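Local coordinates for probable enoyl-CoA hydratase/isomerase (Mycobacterium abscessus, PDB 3SWX), which probably acts as an enoyl-CoA hydratase or isomerase of the crotonase-like family, working on acyl chains carried as coenzyme A thioesters, at residues V194-A197 and I198-Q202; Q137-N141 and R142-P146; A175-A178 and H179-I183; V212-T215 and L216-A219. All coordinates share one frame; numbering follows the deposited sequence.

Interaction 1. Residues V194-A197 and I198-Q202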
loop_
_atom_site.group_PDB
_atom_site.type_symbol
_atom_site.label_atom_id
_atom_site.label_comp_id
_atom_site.label_asym_id
_atom_site.label_seq_id
_atom_site.Cartn_x
_atom_site.Cartn_y
_atom_site.Cartn_z
ATOM N N VAL B 194 3.677 6.433 -25.387
ATOM C CA VAL B 194 4.811 7.376 -25.348
ATOM C C VAL B 194 4.312 8.832 -25.366
ATOM O O VAL B 194 4.692 9.623 -24.517
ATOM C CB VAL B 194 5.810 7.165 -26.497
ATOM C CG1 VAL B 194 7.092 7.972 -26.217
ATOM C CG2 VAL B 194 6.134 5.671 -26.702
ATOM N N ASP B 195 3.419 9.175 -26.285
ATOM C CA ASP B 195 2.857 10.543 -26.298
ATOM C C ASP B 195 2.075 10.905 -25.027
ATOM O O ASP B 195 2.114 12.054 -24.613
ATOM C CB ASP B 195 1.969 10.781 -27.518
ATOM C CG ASP B 195 2.755 10.758 -28.827
ATOM O OD1 ASP B 195 3.972 11.056 -28.827
ATOM O OD2 ASP B 195 2.145 10.428 -29.845
ATOM N N THR B 196 1.376 9.947 -24.415
ATOM C CA THR B 196 0.658 10.234 -23.180
ATOM C C THR B 196 1.669 10.499 -22.077
ATOM O O THR B 196 1.509 11.466 -21.317
ATOM C CB THR B 196 -0.343 9.114 -22.797
ATOM O OG1 THR B 196 -1.301 8.967 -23.850
ATOM C CG2 THR B 196 -1.093 9.432 -21.488
ATOM N N ALA B 197 2.731 9.695 -22.026
ATOM C CA ALA B 197 3.766 9.884 -21.010
ATOM C C ALA B 197 4.501 11.234 -21.161
ATOM O O ALA B 197 4.777 11.893 -20.166
ATOM C CB ALA B 197 4.768 8.710 -21.026
ATOM N N ILE B 198 4.784 11.658 -22.394
ATOM C CA ILE B 198 5.445 12.961 -22.636
ATOM C C ILE B 198 4.501 14.108 -22.258
ATOM O O ILE B 198 4.929 15.098 -21.674
ATOM C CB ILE B 198 5.916 13.111 -24.098
ATOM C CG1 ILE B 198 7.054 12.143 -24.416
ATOM C CG2 ILE B 198 6.369 14.570 -24.434
ATOM C CD1 ILE B 198 7.236 11.896 -25.927
ATOM N N ALA B 199 3.209 13.993 -22.568
ATOM C CA ALA B 199 2.293 15.071 -22.181
ATOM C C ALA B 199 2.342 15.253 -20.647
ATOM O O ALA B 199 2.406 16.391 -20.143
ATOM C CB ALA B 199 0.850 14.813 -22.685
ATOM N N ILE B 200 2.344 14.140 -19.907
ATOM C CA ILE B 200 2.375 14.211 -18.447
ATOM C C ILE B 200 3.704 14.773 -17.946
ATOM O O ILE B 200 3.740 15.545 -16.989
ATOM C CB ILE B 200 2.087 12.836 -17.774
ATOM C CG1 ILE B 200 0.671 12.350 -18.119
ATOM C CG2 ILE B 200 2.222 12.974 -16.246
ATOM C CD1 ILE B 200 0.453 10.840 -17.940
ATOM N N ALA B 201 4.784 14.339 -18.580
ATOM C CA ALA B 201 6.122 14.863 -18.322
ATOM C C ALA B 201 6.170 16.383 -18.526
ATOM O O ALA B 201 6.761 17.092 -17.731
ATOM C CB ALA B 201 7.134 14.165 -19.263
ATOM N N GLN B 202 5.522 16.877 -19.583
ATOM C CA GLN B 202 5.470 18.318 -19.829
ATOM C C GLN B 202 4.679 19.045 -18.729
ATOM O O GLN B 202 5.027 20.166 -18.346
ATOM C CB GLN B 202 4.876 18.619 -21.210
ATOM C CG GLN B 202 5.726 18.161 -22.390
ATOM C CD GLN B 202 7.078 18.877 -22.507
ATOM O OE1 GLN B 202 7.341 19.865 -21.808
ATOM N NE2 GLN B 202 7.952 18.354 -23.388
#
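Val194 and Ile198 touch one turn apart on helix 193-205, where two kinds of interaction combine: main-chain hydrogen bonds inside the helix and side-chain contacts along its flank. The hydrogen bonds are the regular alpha-helical set, N-H of residue i+4 to C=O of residue i. Ile198 N donates to Val194 O at 2.9 Å, and Ala199, Ile200 and Ala201 repeat the pattern onto Asp195, Thr196 and Ala197; the last of these, from Ala201 N to Ala197 O, is also 2.9 Å long with an N-H...O angle of 162°.

Two pairs of side chains meet. In the first, Val194 and Ile198 lie side by side and point the same way, with CG1 of Val194 3.9 Å from CD1 of Ile198. In the second, Thr196 and Ile200 slant across one another, and the methyl CG2 of Thr196 is only near CD1 of Ile200, at 4.1 Å. Thr196 keeps its methyl opposite the backbone N (OG1 at chi1 -60°), which leaves the hydroxyl beside that N, where it hydrogen-bonds back to Glu192 O; a beta-branched polar residue thus serves both an apolar neighbour and the main chain.

Residue size follows the surroundings. The small Ala197 and Ala201 let the helix come close to strands 56-61 and 105-109, Ile200 packs on Ile126 and Ile128 as well as Thr169 of the second subunit, and Ile198 packs on Val21 of strand 19-24. Asp195, on the exposed side, suits water. Such an amphipathic helix laid over a largely parallel sheet is characteristic of the crotonase fold's alpha/beta core.

Interaction 2. Residues Q137-N141 and R142-P146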
loop_
_atom_site.group_PDB
_atom_site.type_symbol
_atom_site.label_atom_id
_atom_site.label_comp_id
_atom_site.label_asym_id
_atom_site.label_seq_id
_atom_site.Cartn_x
_atom_site.Cartn_y
_atom_site.Cartn_z
ATOM N N GLN B 137 6.431 -12.043 -14.596
ATOM C CA GLN B 137 7.566 -12.130 -13.714
ATOM C C GLN B 137 8.092 -13.576 -13.795
ATOM O O GLN B 137 7.834 -14.420 -12.911
ATOM C CB GLN B 137 7.139 -11.727 -12.297
ATOM C CG GLN B 137 8.269 -11.273 -11.389
ATOM C CD GLN B 137 8.687 -9.833 -11.618
ATOM O OE1 GLN B 137 7.988 -8.900 -11.207
ATOM N NE2 GLN B 137 9.840 -9.643 -12.251
ATOM N N LEU B 138 8.854 -13.840 -14.859
ATOM C CA LEU B 138 9.239 -15.192 -15.237
ATOM C C LEU B 138 10.400 -15.826 -14.450
ATOM O O LEU B 138 10.720 -17.005 -14.657
ATOM C CB LEU B 138 9.572 -15.228 -16.745
ATOM C CG LEU B 138 8.422 -14.966 -17.730
ATOM C CD1 LEU B 138 8.963 -14.843 -19.160
ATOM C CD2 LEU B 138 7.338 -16.059 -17.675
ATOM N N GLU B 139 11.038 -15.063 -13.566
ATOM C CA GLU B 139 12.298 -15.498 -12.951
ATOM C C GLU B 139 12.191 -16.852 -12.257
ATOM O O GLU B 139 13.014 -17.739 -12.515
ATOM C CB GLU B 139 12.847 -14.429 -11.983
ATOM C CG GLU B 139 13.320 -13.105 -12.665
ATOM C CD GLU B 139 12.217 -12.025 -12.773
ATOM O OE1 GLU B 139 11.004 -12.361 -12.762
ATOM O OE2 GLU B 139 12.575 -10.822 -12.885
ATOM N N VAL B 140 11.175 -17.053 -11.420
ATOM C CA VAL B 140 11.053 -18.340 -10.724
ATOM C C VAL B 140 10.788 -19.511 -11.689
ATOM O O VAL B 140 11.097 -20.657 -11.371
ATOM C CB VAL B 140 9.987 -18.344 -9.601
ATOM C CG1 VAL B 140 10.342 -17.306 -8.529
ATOM C CG2 VAL B 140 8.575 -18.163 -10.180
ATOM N N ASN B 141 10.250 -19.216 -12.868
ATOM C CA ASN B 141 10.113 -20.225 -13.924
ATOM C C ASN B 141 11.469 -20.636 -14.512
ATOM O O ASN B 141 11.562 -21.657 -15.165
ATOM C CB ASN B 141 9.172 -19.721 -15.030
ATOM C CG ASN B 141 8.864 -20.791 -16.094
ATOM O OD1 ASN B 141 9.317 -20.691 -17.237
ATOM N ND2 ASN B 141 8.085 -21.792 -15.721
ATOM N N ARG B 142 12.514 -19.840 -14.277
ATOM C CA ARG B 142 13.809 -20.067 -14.890
ATOM C C ARG B 142 14.865 -20.470 -13.857
ATOM O O ARG B 142 16.048 -20.550 -14.172
ATOM C CB ARG B 142 14.215 -18.828 -15.689
ATOM C CG ARG B 142 13.308 -18.617 -16.924
ATOM C CD ARG B 142 13.249 -17.173 -17.332
ATOM N NE ARG B 142 12.760 -16.966 -18.702
ATOM C CZ ARG B 142 12.853 -15.801 -19.358
ATOM N NH1 ARG B 142 13.423 -14.738 -18.790
ATOM N NH2 ARG B 142 12.375 -15.691 -20.593
ATOM N N GLY B 143 14.418 -20.786 -12.644
ATOM C CA GLY B 143 15.303 -21.262 -11.597
ATOM C C GLY B 143 15.900 -20.182 -10.709
ATOM O O GLY B 143 16.694 -20.488 -9.824
ATOM N N ILE B 144 15.561 -18.923 -10.947
ATOM C CA ILE B 144 16.038 -17.830 -10.110
ATOM C C ILE B 144 14.840 -17.106 -9.485
ATOM O O ILE B 144 13.830 -17.739 -9.180
ATOM C CB ILE B 144 17.018 -16.901 -10.897
ATOM C CG1 ILE B 144 16.362 -16.310 -12.156
ATOM C CG2 ILE B 144 18.279 -17.699 -11.280
ATOM C CD1 ILE B 144 17.049 -15.034 -12.720
ATOM N N TYR B 145 14.952 -15.795 -9.255
ATOM C CA TYR B 145 13.857 -15.018 -8.678
ATOM C C TYR B 145 14.034 -13.559 -9.119
ATOM O O TYR B 145 15.086 -13.212 -9.692
ATOM C CB TYR B 145 13.832 -15.171 -7.141
ATOM C CG TYR B 145 14.730 -14.196 -6.414
ATOM C CD1 TYR B 145 16.105 -14.177 -6.663
ATOM C CD2 TYR B 145 14.220 -13.296 -5.479
ATOM C CE1 TYR B 145 16.945 -13.275 -6.019
ATOM C CE2 TYR B 145 15.066 -12.392 -4.808
ATOM C CZ TYR B 145 16.426 -12.381 -5.097
ATOM O OH TYR B 145 17.287 -11.507 -4.462
ATOM N N PRO B 146 13.025 -12.712 -8.876
ATOM C CA PRO B 146 13.173 -11.296 -9.233
ATOM C C PRO B 146 14.205 -10.568 -8.376
ATOM O O PRO B 146 14.036 -10.421 -7.158
ATOM C CB PRO B 146 11.766 -10.702 -8.995
ATOM C CG PRO B 146 10.863 -11.879 -8.732
ATOM C CD PRO B 146 11.739 -12.975 -8.212
HETATM O O HOH W 1 10.434 -18.627 -19.192
#
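Glu139 and Pro146 meet across a tight turn in the loop between strand 134-136 and helix 150-158. The Glu139 carboxylate carbon CD lies 3.7 Å from Pro146 CA, while Glu139 CB rests on the Tyr145 carbonyl carbon.

The main acceptor is Glu139 O, which takes two main-chain donors from opposite faces of its carbonyl plane: Arg142 N at 2.8 Å and Ile144 N at 3.2 Å. Between these donors Gly143 has a positive phi of 90°, where a CB would collide with the preceding carbonyl, so glycine suits the turn. Ile144 O in turn receives a CA-H...O contact from Val140 CA at 3.2 Å.

The carboxylate is served by Gln137. Its NE2 donates to Glu139 OE1 at 3.0 Å, on the syn side and almost in the amide's own plane, with weak bonds to OE2 and to Thr115 O. A bend at chi2 of Glu139 (91°) brings the acid back to this amide, and Pro146 CG packs 3.8 Å from Gln137 CG. Glu139 also packs beside Glu119 of helix 116-123, positions consistent with the glutamate pair of crotonase-family active sites.

Leu138 CD1 lies over one face of the Arg142 guanidinium, toward its rim, 3.8 Å from NH2. A water accepts from Arg142 NE and donates to Asn141 OD1. Asn141 ND2 bonds to Gln207 OE1, and Tyr145 OH to Leu234 O, both of the third subunit.

The turn thus gathers on one carbonyl, Glu139 O, while Val140's backbone, Asn141 and Tyr145 bond to the third subunit; the Gln137 amide and Pro146 packing hold the Glu139 carboxylate in one setting.

Interaction 3. Residues A175-A178 and H179-I183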
loop_
_atom_site.group_PDB
_atom_site.type_symbol
_atom_site.label_atom_id
_atom_site.label_comp_id
_atom_site.label_asym_id
_atom_site.label_seq_id
_atom_site.Cartn_x
_atom_site.Cartn_y
_atom_site.Cartn_z
ATOM N N ALA B 175 -2.769 -5.545 -19.100
ATOM C CA ALA B 175 -2.801 -4.124 -18.716
ATOM C C ALA B 175 -3.915 -3.825 -17.715
ATOM O O ALA B 175 -3.686 -3.069 -16.769
ATOM C CB ALA B 175 -2.929 -3.215 -19.956
ATOM N N VAL B 176 -5.102 -4.403 -17.912
ATOM C CA VAL B 176 -6.234 -4.129 -17.006
ATOM C C VAL B 176 -5.849 -4.543 -15.573
ATOM O O VAL B 176 -6.046 -3.795 -14.628
ATOM C CB VAL B 176 -7.562 -4.827 -17.467
ATOM C CG1 VAL B 176 -8.654 -4.739 -16.395
ATOM C CG2 VAL B 176 -8.079 -4.204 -18.786
ATOM N N GLU B 177 -5.282 -5.734 -15.426
ATOM C CA GLU B 177 -4.875 -6.210 -14.122
ATOM C C GLU B 177 -3.730 -5.350 -13.552
ATOM O O GLU B 177 -3.766 -4.992 -12.379
ATOM C CB GLU B 177 -4.509 -7.692 -14.209
ATOM C CG GLU B 177 -3.942 -8.306 -12.927
ATOM C CD GLU B 177 -4.932 -8.411 -11.776
ATOM O OE1 GLU B 177 -6.161 -8.164 -11.948
ATOM O OE2 GLU B 177 -4.443 -8.760 -10.673
ATOM N N ALA B 178 -2.750 -4.978 -14.380
ATOM C CA ALA B 178 -1.623 -4.143 -13.913
ATOM C C ALA B 178 -2.098 -2.769 -13.377
ATOM O O ALA B 178 -1.550 -2.228 -12.397
ATOM C CB ALA B 178 -0.561 -3.976 -15.023
ATOM N N HIS B 179 -3.154 -2.253 -13.999
ATOM C CA HIS B 179 -3.772 -0.997 -13.637
ATOM C C HIS B 179 -4.632 -1.141 -12.380
ATOM O O HIS B 179 -4.635 -0.250 -11.518
ATOM C CB HIS B 179 -4.614 -0.524 -14.818
ATOM C CG HIS B 179 -5.407 0.706 -14.553
ATOM N ND1 HIS B 179 -4.817 1.925 -14.300
ATOM C CD2 HIS B 179 -6.742 0.928 -14.552
ATOM C CE1 HIS B 179 -5.756 2.840 -14.141
ATOM N NE2 HIS B 179 -6.931 2.263 -14.290
ATOM N N ARG B 180 -5.343 -2.266 -12.278
ATOM C CA ARG B 180 -6.170 -2.560 -11.103
ATOM C C ARG B 180 -5.317 -2.547 -9.838
ATOM O O ARG B 180 -5.687 -1.931 -8.834
ATOM C CB ARG B 180 -6.853 -3.918 -11.199
ATOM C CG ARG B 180 -8.027 -4.054 -10.201
ATOM C CD ARG B 180 -8.674 -5.439 -10.269
ATOM N NE ARG B 180 -7.733 -6.491 -9.898
ATOM C CZ ARG B 180 -7.445 -6.864 -8.650
ATOM N NH1 ARG B 180 -8.034 -6.280 -7.616
ATOM N NH2 ARG B 180 -6.565 -7.838 -8.445
ATOM N N ILE B 181 -4.156 -3.190 -9.915
ATOM C CA ILE B 181 -3.329 -3.363 -8.729
ATOM C C ILE B 181 -2.289 -2.276 -8.520
ATOM O O ILE B 181 -1.472 -2.394 -7.618
ATOM C CB ILE B 181 -2.723 -4.774 -8.664
ATOM C CG1 ILE B 181 -1.618 -4.973 -9.709
ATOM C CG2 ILE B 181 -3.863 -5.814 -8.823
ATOM C CD1 ILE B 181 -1.106 -6.413 -9.792
ATOM N N GLY B 182 -2.306 -1.229 -9.346
ATOM C CA GLY B 182 -1.554 -0.006 -9.059
ATOM C C GLY B 182 -0.202 0.179 -9.727
ATOM O O GLY B 182 0.427 1.235 -9.542
ATOM N N ILE B 183 0.268 -0.819 -10.477
ATOM C CA ILE B 183 1.547 -0.698 -11.202
ATOM C C ILE B 183 1.440 0.277 -12.382
ATOM O O ILE B 183 2.376 0.998 -12.691
ATOM C CB ILE B 183 1.997 -2.035 -11.867
ATOM C CG1 ILE B 183 2.308 -3.118 -10.873
ATOM C CG2 ILE B 183 3.277 -1.827 -12.693
ATOM C CD1 ILE B 183 2.731 -4.443 -11.652
#
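Glu177 lays its carboxylate alongside the guanidinium of Arg180, the two side chains pointing the same way three residues apart. The grip is side-on and two-pronged: Arg180 NE donates to Glu177 OE1 at 3.1 Å, nearly straight at 171° and in the guanidinium plane, while Arg180 NH2 reaches Glu177 OE2 at 3.2 Å. The planes are turned 39° apart, and NE accordingly meets OE1 from above the carboxylate plane, whereas NH2 meets OE2 on its syn side. Bends at chi2 of Glu177 (68°) and chi3 of Arg180 fold both chains together. OE2 takes a further bond from Trp166 NE1, and Arg180 NH2 makes a weak second bond to Asn162 OD1. The methyl CG2 of Ile181 lies over one guanidinium face, toward its rim, and 3.5 Å from Glu177 OE2, partly covering the ion pair.

Beneath the pair, the helix runs out. Ile181 N still bonds to Glu177 O at 3.1 Å, but Ile181 is the first residue to leave helical angles, and Gly182 follows in a left-handed conformation that glycine takes readily. Ile183 N then makes a weak bond to Ala178 O at 3.0 Å.

Helix 175-180 is thus a short element between strands 173-174 and 186-188: Ala178 and Ile183 pack on Phe173, Ala175 and His179 on Ile187, and Ile181 fits among Phe154 of helix 150-158 and Asn162 and Trp166 of helix 160-167, with Arg180 packing on His179 of the third subunit.

Interaction 4. Residues V212-T215 and L216-A219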
loop_
_atom_site.group_PDB
_atom_site.type_symbol
_atom_site.label_atom_id
_atom_site.label_comp_id
_atom_site.label_asym_id
_atom_site.label_seq_id
_atom_site.Cartn_x
_atom_site.Cartn_y
_atom_site.Cartn_z
ATOM N N VAL B 212 9.011 19.869 -7.048
ATOM C CA VAL B 212 8.937 18.510 -7.591
ATOM C C VAL B 212 10.020 17.666 -6.901
ATOM O O VAL B 212 9.764 16.572 -6.405
ATOM C CB VAL B 212 9.074 18.528 -9.159
ATOM C CG1 VAL B 212 9.232 17.115 -9.745
ATOM C CG2 VAL B 212 7.872 19.262 -9.810
ATOM N N GLN B 213 11.222 18.219 -6.819
ATOM C CA GLN B 213 12.360 17.516 -6.233
ATOM C C GLN B 213 12.140 17.245 -4.763
ATOM O O GLN B 213 12.406 16.130 -4.292
ATOM C CB GLN B 213 13.645 18.294 -6.442
ATOM C CG GLN B 213 14.145 18.251 -7.884
ATOM C CD GLN B 213 15.359 19.123 -8.076
ATOM O OE1 GLN B 213 16.137 19.324 -7.136
ATOM N NE2 GLN B 213 15.549 19.628 -9.293
ATOM N N ALA B 214 11.622 18.243 -4.056
ATOM C CA ALA B 214 11.293 18.095 -2.630
ATOM C C ALA B 214 10.227 17.009 -2.400
ATOM O O ALA B 214 10.295 16.263 -1.447
ATOM C CB ALA B 214 10.850 19.457 -2.022
ATOM N N THR B 215 9.225 16.958 -3.265
ATOM C CA THR B 215 8.191 15.919 -3.213
ATOM C C THR B 215 8.794 14.490 -3.291
ATOM O O THR B 215 8.480 13.607 -2.471
ATOM C CB THR B 215 7.147 16.135 -4.344
ATOM O OG1 THR B 215 6.565 17.450 -4.226
ATOM C CG2 THR B 215 6.044 15.109 -4.255
ATOM N N LEU B 216 9.683 14.282 -4.255
ATOM C CA LEU B 216 10.354 13.011 -4.434
ATOM C C LEU B 216 11.261 12.719 -3.246
ATOM O O LEU B 216 11.237 11.624 -2.737
ATOM C CB LEU B 216 11.164 12.993 -5.748
ATOM C CG LEU B 216 10.352 12.863 -7.038
ATOM C CD1 LEU B 216 11.234 13.013 -8.258
ATOM C CD2 LEU B 216 9.646 11.516 -7.074
ATOM N N ARG B 217 12.020 13.723 -2.799
ATOM C CA ARG B 217 12.989 13.560 -1.715
ATOM C C ARG B 217 12.321 13.178 -0.392
ATOM O O ARG B 217 12.726 12.216 0.266
ATOM C CB ARG B 217 13.851 14.834 -1.555
ATOM C CG ARG B 217 15.007 14.706 -0.531
ATOM C CD ARG B 217 15.982 15.897 -0.571
ATOM N NE ARG B 217 15.321 17.169 -0.277
ATOM C CZ ARG B 217 15.041 18.131 -1.160
ATOM N NH1 ARG B 217 15.357 18.023 -2.449
ATOM N NH2 ARG B 217 14.417 19.222 -0.736
ATOM N N ASN B 218 11.288 13.905 -0.001
ATOM C CA ASN B 218 10.647 13.610 1.259
ATOM C C ASN B 218 9.917 12.264 1.217
ATOM O O ASN B 218 9.956 11.518 2.192
ATOM C CB ASN B 218 9.704 14.728 1.655
ATOM C CG ASN B 218 9.262 14.618 3.083
ATOM O OD1 ASN B 218 8.207 14.037 3.382
ATOM N ND2 ASN B 218 10.086 15.155 3.995
ATOM N N ALA B 219 9.249 11.974 0.091
ATOM C CA ALA B 219 8.583 10.697 -0.108
ATOM C C ALA B 219 9.573 9.529 0.030
ATOM O O ALA B 219 9.266 8.535 0.699
ATOM C CB ALA B 219 7.880 10.649 -1.491
HETATM O O HOH W 2 16.238 19.883 -4.623
#
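This is a one-turn contact, with Arg217 lying on Ala214, within helix 209-225, a largely buried helix in the C-terminal part of the chain, packed between helix 227-242 and the second subunit. Four consecutive main-chain hydrogen bonds carry it, from Leu216, Arg217, Asn218 and Ala219 back to Val212, Gln213, Ala214 and Thr215. The straightest joins Asn218 N to Ala214 O, 2.9 Å long at 172°.

On the exposed flank Arg217 folds back over the preceding turn. A bend at chi3 (60°) brings its guanidinium above Ala214, with NH2 3.8 Å from both CA and CB of that residue; the small alanine allows so close a cover. A water closes the polar side, donating to Gln213 OE1 at 2.6 Å and accepting from Arg217 NH1 at 3.0 Å, so glutamine and arginine are joined through solvent.

The buried flanks carry different residues. Thr215 returns its OG1 to Gly211 O, satisfying a hydroxyl where its side chain packs on Pro146 of the second subunit. Leu216 fills an apolar place against Pro104, its CG 3.8 Å from Val212 O. Asn218 divides its amide between two neighbours, ND2 bonding to Ala230 O and OD1 to Thr151 OG1 of the second subunit, a task suited to a group that both donates and accepts. Ala219 is small enough to sit against Trp160 of that subunit.

Such helical packing across a subunit boundary is characteristic of the C-terminal helices of crotonase-family oligomers, which assemble as trimers or pairs of trimers.

Interactions 2 and 4 are buried, 1 and 3 partly buried. Interactions 1 and 4 lie in consecutive helices, about 8 Å apart at their nearest atoms, and share regular helical bonding; the first turns mainly to the sheet of its own chain, the second largely to another subunit. Interaction 2 lies in a loop and interaction 3 at a helix end, and each has a glycine with positive phi; their carboxylates differ in partner, an amide in 137-146, an arginine in 175-183. Interaction 2 is some 22 Å from the chain's centre, with the third subunit covering part of it. The interface also relates 2 to 4: Tyr145 and Pro146 of one subunit pack on Ala214 and Thr215 of another.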